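Local coordinates for protein putidaredoxin reductase (Pseudomonas putida, PDB 1Q1R) that probably uses its bound FAD to pass electrons from a reduced nicotinamide nucleotide to putidaredoxin, which supplies the cytochrome P450cam monooxygenase, at residues A181-V184 against A190-V193; F196-H201 against V206-G211. All coordinates share one frame; numbering follows the deposited sequence.

Leaving strand 174-178, the chain first runs through the loop 181-184, and contact 1 closes a short loop by bringing Arg183 against the start of helix 191-204 at 190-193. Contact 2 opens only after that, when residues 196-201 of the same helix meet 206-211, around strand 207-209. The two closures therefore follow in series, neither nesting nor crossing, and their centres lie about 10 Å apart. They are also joined directly: Ala181 O and Gly211 N are 2.8 Å apart, in a backbone hydrogen bond, and Val184 N hydrogen-bonds to Glu198 OE2 at 3.0 Å. Together they tie loop, helix and edge strand of one beta-alpha-beta unit.

Contact 1: residues A181-V184 against A190-V193; sequences AARV and APPV
Arg183 lays its guanidinium group over the N-terminal end of helix 191-204, where Pro191 is the main partner. From CB the chain sets out with CG between the backbone N and the carbonyl carbon (chi1 56°), then runs extended from CG to NE, which brings the guanidinium over the proline. CD comes 3.9 Å from Pro191 CA, and NE lies 3.6 Å from Pro191 CG. CZ stands 3.7 Å from Pro191 N, so the peptide nitrogen and CG of Pro191 lie over one face of the guanidinium, the nitrogen above its centre. Of the two end nitrogens, NH2 is 3.7 Å from Pro191 CD, while NH1 reaches Ala190 C at 3.6 Å. These are packing contacts; the hydrogen bonds of NH1 go to Thr189 O and Ser194 OG, which should limit the rotation of the group. With an alanine here, the Pro191 ring would probably lose its flat cover, and Thr189 O and Ser194 OG the NH1 donor. Ala190 is the N-cap residue, and its carbonyl O accepts from Val193 N. The contact thus joins the loop after strand 174-178 to the first turn of helix 191-204, whose Pro192 and Val193 pack against strands 349-353 and 360-367 respectively.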
loop_
_atom_site.group_PDB
_atom_site.type_symbol
_atom_site.label_atom_id
_atom_site.label_comp_id
_atom_site.label_asym_id
_atom_site.label_seq_id
_atom_site.Cartn_x
_atom_site.Cartn_y
_atom_site.Cartn_z
ATOM N N ALA A 181 -12.252 9.787 -11.964
ATOM C CA ALA A 181 -12.323 10.997 -11.148
ATOM C C ALA A 181 -11.945 12.232 -11.958
ATOM O O ALA A 181 -11.272 12.132 -12.985
ATOM C CB ALA A 181 -11.404 10.862 -9.943
ATOM N N ALA A 182 -12.375 13.399 -11.481
ATOM C CA ALA A 182 -12.100 14.667 -12.153
ATOM C C ALA A 182 -10.619 15.037 -12.143
ATOM O O ALA A 182 -10.154 15.809 -12.985
ATOM C CB ALA A 182 -12.917 15.776 -11.508
ATOM N N ARG A 183 -9.882 14.492 -11.183
ATOM C CA ARG A 183 -8.452 14.752 -11.066
ATOM C C ARG A 183 -7.800 13.550 -10.397
ATOM O O ARG A 183 -8.414 12.896 -9.555
ATOM C CB ARG A 183 -8.205 16.027 -10.248
ATOM C CG ARG A 183 -8.823 16.024 -8.854
ATOM C CD ARG A 183 -8.742 17.415 -8.217
ATOM N NE ARG A 183 -9.337 17.457 -6.881
ATOM C CZ ARG A 183 -8.764 16.967 -5.782
ATOM N NH1 ARG A 183 -7.569 16.394 -5.847
ATOM N NH2 ARG A 183 -9.392 17.048 -4.616
ATOM N N VAL A 184 -6.565 13.244 -10.776
ATOM C CA VAL A 184 -5.879 12.097 -10.191
ATOM C C VAL A 184 -5.677 12.288 -8.693
ATOM O O VAL A 184 -5.495 13.412 -8.220
ATOM C CB VAL A 184 -4.497 11.858 -10.850
ATOM C CG1 VAL A 184 -4.669 11.598 -12.341
ATOM C CG2 VAL A 184 -3.592 13.052 -10.620
ATOM N N ALA A 190 -5.153 17.615 -2.455
ATOM C CA ALA A 190 -5.867 18.837 -2.785
ATOM C C ALA A 190 -5.664 19.077 -4.272
ATOM O O ALA A 190 -4.671 18.632 -4.848
ATOM C CB ALA A 190 -5.314 20.009 -1.975
ATOM N N PRO A 191 -6.606 19.782 -4.914
ATOM C CA PRO A 191 -6.544 20.088 -6.346
ATOM C C PRO A 191 -5.179 20.540 -6.861
ATOM O O PRO A 191 -4.671 19.995 -7.841
ATOM C CB PRO A 191 -7.621 21.154 -6.508
ATOM C CG PRO A 191 -8.658 20.701 -5.528
ATOM C CD PRO A 191 -7.823 20.360 -4.311
ATOM N N PRO A 192 -4.559 21.538 -6.210
ATOM C CA PRO A 192 -3.248 21.995 -6.683
ATOM C C PRO A 192 -2.178 20.904 -6.662
ATOM O O PRO A 192 -1.181 20.991 -7.376
ATOM C CB PRO A 192 -2.930 23.163 -5.748
ATOM C CG PRO A 192 -3.659 22.798 -4.491
ATOM C CD PRO A 192 -4.974 22.286 -5.009
ATOM N N VAL A 193 -2.387 19.881 -5.842
ATOM C CA VAL A 193 -1.443 18.775 -5.759
ATOM C C VAL A 193 -1.701 17.834 -6.942
ATOM O O VAL A 193 -0.766 17.293 -7.528
ATOM C CB VAL A 193 -1.597 18.010 -4.425
ATOM C CG1 VAL A 193 -0.732 16.761 -4.428
ATOM C CG2 VAL A 193 -1.197 18.916 -3.268
#

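Contact 2: residues F196-H201 against V206-G211; sequences FYEHLH and VDIRTG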
loop_
_atom_site.group_PDB
_atom_site.type_symbol
_atom_site.label_atom_id
_atom_site.label_comp_id
_atom_site.label_asym_id
_atom_site.label_seq_id
_atom_site.Cartn_x
_atom_site.Cartn_y
_atom_site.Cartn_z
ATOM N N PHE A 196 -0.215 19.327 -9.890
ATOM C CA PHE A 196 1.225 19.103 -9.960
ATOM C C PHE A 196 1.520 17.770 -10.659
ATOM O O PHE A 196 2.304 17.719 -11.609
ATOM C CB PHE A 196 1.830 19.092 -8.556
ATOM C CG PHE A 196 3.207 18.501 -8.501
ATOM C CD1 PHE A 196 4.303 19.201 -9.004
ATOM C CD2 PHE A 196 3.404 17.226 -7.983
ATOM C CE1 PHE A 196 5.582 18.632 -8.993
ATOM C CE2 PHE A 196 4.669 16.648 -7.966
ATOM C CZ PHE A 196 5.761 17.351 -8.473
ATOM N N TYR A 197 0.889 16.695 -10.185
ATOM C CA TYR A 197 1.104 15.374 -10.776
ATOM C C TYR A 197 0.671 15.298 -12.238
ATOM O O TYR A 197 1.399 14.783 -13.084
ATOM C CB TYR A 197 0.368 14.295 -9.977
ATOM C CG TYR A 197 1.041 13.932 -8.676
ATOM C CD1 TYR A 197 0.520 14.358 -7.454
ATOM C CD2 TYR A 197 2.203 13.161 -8.663
ATOM C CE1 TYR A 197 1.140 14.020 -6.250
ATOM C CE2 TYR A 197 2.831 12.820 -7.464
ATOM C CZ TYR A 197 2.292 13.252 -6.266
ATOM O OH TYR A 197 2.900 12.906 -5.079
ATOM N N GLU A 198 -0.516 15.813 -12.537
ATOM C CA GLU A 198 -1.006 15.789 -13.908
ATOM C C GLU A 198 -0.052 16.523 -14.847
ATOM O O GLU A 198 0.278 16.023 -15.927
ATOM C CB GLU A 198 -2.422 16.375 -13.959
ATOM C CG GLU A 198 -3.461 15.413 -13.376
ATOM C CD GLU A 198 -4.856 16.003 -13.283
ATOM O OE1 GLU A 198 -5.213 16.828 -14.149
ATOM O OE2 GLU A 198 -5.600 15.627 -12.353
ATOM N N HIS A 199 0.423 17.693 -14.432
ATOM C CA HIS A 199 1.356 18.449 -15.262
ATOM C C HIS A 199 2.705 17.734 -15.333
ATOM O O HIS A 199 3.357 17.698 -16.376
ATOM C CB HIS A 199 1.539 19.866 -14.703
ATOM C CG HIS A 199 2.549 20.684 -15.446
ATOM N ND1 HIS A 199 3.871 20.765 -15.063
ATOM C CD2 HIS A 199 2.439 21.430 -16.573
ATOM C CE1 HIS A 199 4.531 21.523 -15.920
ATOM N NE2 HIS A 199 3.686 21.938 -16.846
ATOM N N LEU A 200 3.120 17.162 -14.212
ATOM C CA LEU A 200 4.387 16.450 -14.145
ATOM C C LEU A 200 4.420 15.327 -15.195
ATOM O O LEU A 200 5.341 15.249 -16.012
ATOM C CB LEU A 200 4.553 15.891 -12.729
ATOM C CG LEU A 200 5.864 15.312 -12.185
ATOM C CD1 LEU A 200 5.718 13.820 -12.081
ATOM C CD2 LEU A 200 7.051 15.717 -13.039
ATOM N N HIS A 201 3.396 14.481 -15.178
ATOM C CA HIS A 201 3.295 13.364 -16.106
ATOM C C HIS A 201 3.064 13.775 -17.561
ATOM O O HIS A 201 3.722 13.256 -18.464
ATOM C CB HIS A 201 2.189 12.419 -15.638
ATOM C CG HIS A 201 2.582 11.575 -14.464
ATOM N ND1 HIS A 201 3.200 10.351 -14.602
ATOM C CD2 HIS A 201 2.473 11.793 -13.133
ATOM C CE1 HIS A 201 3.453 9.850 -13.406
ATOM N NE2 HIS A 201 3.022 10.707 -12.497
ATOM N N VAL A 206 3.090 11.561 -20.819
ATOM C CA VAL A 206 1.886 10.803 -20.517
ATOM C C VAL A 206 0.634 11.585 -20.892
ATOM O O VAL A 206 0.525 12.776 -20.600
ATOM C CB VAL A 206 1.785 10.469 -19.018
ATOM C CG1 VAL A 206 0.476 9.727 -18.734
ATOM C CG2 VAL A 206 2.970 9.641 -18.593
ATOM N N ASP A 207 -0.304 10.915 -21.551
ATOM C CA ASP A 207 -1.562 11.553 -21.909
ATOM C C ASP A 207 -2.577 11.122 -20.860
ATOM O O ASP A 207 -3.130 10.025 -20.929
ATOM C CB ASP A 207 -2.027 11.120 -23.301
ATOM C CG ASP A 207 -3.435 11.594 -23.616
ATOM O OD1 ASP A 207 -3.881 12.601 -23.025
ATOM O OD2 ASP A 207 -4.096 10.968 -24.465
ATOM N N ILE A 208 -2.800 11.989 -19.877
ATOM C CA ILE A 208 -3.734 11.713 -18.789
ATOM C C ILE A 208 -5.145 12.172 -19.139
ATOM O O ILE A 208 -5.361 13.332 -19.491
ATOM C CB ILE A 208 -3.288 12.424 -17.491
ATOM C CG1 ILE A 208 -1.960 11.831 -17.014
ATOM C CG2 ILE A 208 -4.362 12.292 -16.418
ATOM C CD1 ILE A 208 -1.387 12.500 -15.792
ATOM N N ARG A 209 -6.099 11.253 -19.038
ATOM C CA ARG A 209 -7.493 11.565 -19.333
ATOM C C ARG A 209 -8.356 11.334 -18.106
ATOM O O ARG A 209 -8.681 10.199 -17.759
ATOM C CB ARG A 209 -7.991 10.707 -20.500
ATOM C CG ARG A 209 -7.086 10.807 -21.711
ATOM C CD ARG A 209 -7.775 10.423 -23.002
ATOM N NE ARG A 209 -6.904 10.713 -24.138
ATOM C CZ ARG A 209 -7.322 10.844 -25.393
ATOM N NH1 ARG A 209 -8.610 10.713 -25.683
ATOM N NH2 ARG A 209 -6.449 11.111 -26.357
ATOM N N THR A 210 -8.717 12.426 -17.443
ATOM C CA THR A 210 -9.544 12.354 -16.249
ATOM C C THR A 210 -11.017 12.386 -16.636
ATOM O O THR A 210 -11.360 12.719 -17.766
ATOM C CB THR A 210 -9.238 13.525 -15.302
ATOM O OG1 THR A 210 -9.335 14.758 -16.023
ATOM C CG2 THR A 210 -7.835 13.388 -14.725
ATOM N N GLY A 211 -11.887 12.036 -15.695
ATOM C CA GLY A 211 -13.305 12.025 -15.990
ATOM C C GLY A 211 -13.588 11.110 -17.167
ATOM O O GLY A 211 -14.523 11.338 -17.940
HETATM O O HOH W 1 -7.404 16.879 -16.478
#
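His201 CB packs against Ile208 CD1 at 3.6 Å and lies 3.9 Å from Val206 CB, the His201 and Val206 side chains running in parallel. His201, Ile208 and Glu198 have the most surface buried here, with Val206 close behind. Val206 CG2 stands at the edge of the imidazole, close to the ring plane, 4.1 Å from His201 ND1. The backbones join at the same place, where Val206 N donates to His201 O (3.0 Å, N-H...O angle 148°) from above the carbonyl plane. The far end of the ring belongs to other partners: NE2 bonds to Gln333 OE1, and Tyr334 meets the ring edge-to-face. Ile208, with CG1 anti to its carbonyl carbon (chi1 -65°) and CD1 extended beyond (chi2 177°), sends that methyl into the helix surface, 3.8 Å from Glu198 CA. Glu198 and Thr210 meet from facing sides, OE2 lying 4.0 Å from Thr210 CG2. A water bridges their polar ends, donating to Glu198 OE1, its O 2.9 Å from Thr210 OG1, OE2 being held by Val184 of contact 1. This is the helix-to-second-strand half of the beta-alpha-beta unit 174-178, 191-204, 207-209, a crossover expected to be right-handed as in Rossmann-like domains; strand 207-209 is an outermost strand of the five-stranded parallel sheet, consistent with the glutathione reductase fold.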